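Long-range contact in group 3 allergen SMIPP-S YvT004A06 (Sarcoptes scabiei type hominis, PDB 3H7T), which belongs by family to the trypsin-like serine proteases but is an inactivated protease paralogue of the scabies mite: residues V120-W125 against D188-N193. Sequence-based numbering, arbitrary orientation.
Sequences VLVSGW and DPAVQN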
loop_
_atom_site.group_PDB
_atom_site.type_symbol
_atom_site.label_atom_id
_atom_site.label_comp_id
_atom_site.label_asym_id
_atom_site.label_seq_id
_atom_site.Cartn_x
_atom_site.Cartn_y
_atom_site.Cartn_z
ATOM N N VAL A 120 0.857 -12.117 -5.525
ATOM C CA VAL A 120 0.349 -10.763 -5.704
ATOM C C VAL A 120 1.458 -9.898 -6.280
ATOM O O VAL A 120 2.637 -10.011 -5.891
ATOM C CB VAL A 120 -0.207 -10.122 -4.382
ATOM C CG1 VAL A 120 -1.417 -10.912 -3.852
ATOM C CG2 VAL A 120 0.881 -10.010 -3.307
ATOM N N LEU A 121 1.078 -9.054 -7.227
ATOM C CA LEU A 121 2.011 -8.117 -7.840
ATOM C C LEU A 121 2.061 -6.836 -7.006
ATOM O O LEU A 121 1.050 -6.156 -6.839
ATOM C CB LEU A 121 1.572 -7.807 -9.281
ATOM C CG LEU A 121 2.374 -6.716 -9.998
ATOM C CD1 LEU A 121 3.825 -7.170 -10.210
ATOM C CD2 LEU A 121 1.723 -6.339 -11.326
ATOM N N VAL A 122 3.246 -6.511 -6.504
ATOM C CA VAL A 122 3.455 -5.368 -5.617
ATOM C C VAL A 122 4.457 -4.425 -6.275
ATOM O O VAL A 122 5.403 -4.870 -6.914
ATOM C CB VAL A 122 4.003 -5.829 -4.238
ATOM C CG1 VAL A 122 4.301 -4.632 -3.300
ATOM C CG2 VAL A 122 3.055 -6.829 -3.579
ATOM N N SER A 123 4.249 -3.124 -6.110
ATOM C CA SER A 123 5.078 -2.133 -6.785
ATOM C C SER A 123 5.178 -0.872 -5.943
ATOM O O SER A 123 4.185 -0.417 -5.364
ATOM C CB SER A 123 4.511 -1.826 -8.180
ATOM O OG SER A 123 3.172 -1.389 -8.090
ATOM N N GLY A 124 6.388 -0.328 -5.842
ATOM C CA GLY A 124 6.607 0.882 -5.068
ATOM C C GLY A 124 8.034 1.386 -5.137
ATOM O O GLY A 124 8.849 0.870 -5.908
ATOM N N TRP A 125 8.317 2.398 -4.326
ATOM C CA TRP A 125 9.612 3.091 -4.334
ATOM C C TRP A 125 10.348 2.981 -3.000
ATOM O O TRP A 125 11.204 3.807 -2.704
ATOM C CB TRP A 125 9.412 4.575 -4.646
ATOM C CG TRP A 125 8.879 4.877 -6.016
ATOM C CD1 TRP A 125 9.608 5.163 -7.135
ATOM C CD2 TRP A 125 7.505 4.973 -6.394
ATOM N NE1 TRP A 125 8.774 5.419 -8.196
ATOM C CE2 TRP A 125 7.473 5.308 -7.772
ATOM C CE3 TRP A 125 6.293 4.800 -5.708
ATOM C CZ2 TRP A 125 6.277 5.465 -8.481
ATOM C CZ3 TRP A 125 5.096 4.969 -6.415
ATOM C CH2 TRP A 125 5.100 5.297 -7.785
ATOM N N ASP A 188 1.913 0.525 -0.692
ATOM C CA ASP A 188 2.107 -0.062 -2.024
ATOM C C ASP A 188 0.913 -0.941 -2.396
ATOM O O ASP A 188 0.398 -1.672 -1.548
ATOM C CB ASP A 188 3.360 -0.928 -2.064
ATOM C CG ASP A 188 4.646 -0.127 -2.222
ATOM O OD1 ASP A 188 4.627 1.124 -2.154
ATOM O OD2 ASP A 188 5.693 -0.781 -2.413
ATOM N N PRO A 189 0.461 -0.860 -3.663
ATOM C CA PRO A 189 -0.623 -1.725 -4.109
ATOM C C PRO A 189 -0.173 -3.178 -4.242
ATOM O O PRO A 189 0.977 -3.455 -4.612
ATOM C CB PRO A 189 -0.992 -1.156 -5.483
ATOM C CG PRO A 189 0.267 -0.414 -5.944
ATOM C CD PRO A 189 0.864 0.127 -4.688
ATOM N N ALA A 190 -1.074 -4.099 -3.917
ATOM C CA ALA A 190 -0.828 -5.514 -4.160
ATOM C C ALA A 190 -1.968 -5.981 -5.039
ATOM O O ALA A 190 -3.128 -5.863 -4.655
ATOM C CB ALA A 190 -0.785 -6.299 -2.856
ATOM N N VAL A 191 -1.628 -6.487 -6.222
ATOM C CA VAL A 191 -2.612 -6.741 -7.277
ATOM C C VAL A 191 -2.749 -8.219 -7.618
ATOM O O VAL A 191 -1.761 -8.937 -7.756
ATOM C CB VAL A 191 -2.287 -5.915 -8.576
ATOM C CG1 VAL A 191 -3.294 -6.204 -9.686
ATOM C CG2 VAL A 191 -2.280 -4.435 -8.277
ATOM N N GLN A 192 -3.994 -8.671 -7.767
ATOM C CA GLN A 192 -4.259 -10.030 -8.192
ATOM C C GLN A 192 -5.502 -10.011 -9.082
ATOM O O GLN A 192 -6.544 -9.459 -8.701
ATOM C CB GLN A 192 -4.451 -10.932 -6.974
ATOM C CG GLN A 192 -3.975 -12.351 -7.168
ATOM C CD GLN A 192 -4.171 -13.196 -5.928
ATOM O OE1 GLN A 192 -5.253 -13.209 -5.333
ATOM N NE2 GLN A 192 -3.122 -13.908 -5.525
ATOM N N ASN A 193 -5.365 -10.584 -10.277
ATOM C CA ASN A 193 -6.433 -10.614 -11.284
ATOM C C ASN A 193 -7.038 -9.235 -11.547
ATOM O O ASN A 193 -8.254 -9.047 -11.448
ATOM C CB ASN A 193 -7.520 -11.626 -10.909
HETATM O O HOH W 1 6.447 3.108 -2.527
#
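The methyl of Ala190 faces two valines of the neighbouring strand: Val122 CG2 lies 3.9 Å from Ala190 CB and Val120 CG2 lies 4.1 Å from it. Alanine suits the place because its single methyl is small enough for both to pack against it. Val122 has CG1 anti to its backbone N (chi1 177°), which places CG1 against Asp188 CB, 4.0 Å away, and leaves CG2 for the alanine. Phe214 of strand 212-216 covers both Val122 and Ala190. On the other face Leu121 and Val191 stand abreast, with Leu121 CB 4.4 Å from Val191 CB; valine's beta-branching suits the extended backbone, while Leu121, its CG anti to the backbone N, comes nearest by CB. Trp14 lies against Val191. This pair is the hydrogen-bonded one: Leu121 N reaches a lone pair of Val191 O in the carbonyl plane (2.9 Å, 168° at the hydrogen), while Val191 N approaches Leu121 O tilted 27° from the Leu121 carbonyl plane. The antiparallel ladder joins strands 119-124 and 189-192 in one of the two beta-barrel domains of the trypsin fold; strands 140-147 and 195-200 flank it. Pro189 has no N-H for Ser123 O, which lies near Pro189 CD instead; buried Ser123 N finds no partner in the model. Pro189 O receives the CA-H of Val122 (CA to O 3.3 Å), and Pro189 CG packs 3.7 Å from Ser123 OG. The Asp188 carboxylate sits over Gly124, and a water links Asp188 OD1 to Trp125 N. At the far end the Gln192 amide crosses Val120 CG1 (3.8 Å from NE2) and bonds to Tyr112, Thr118 and Ser119.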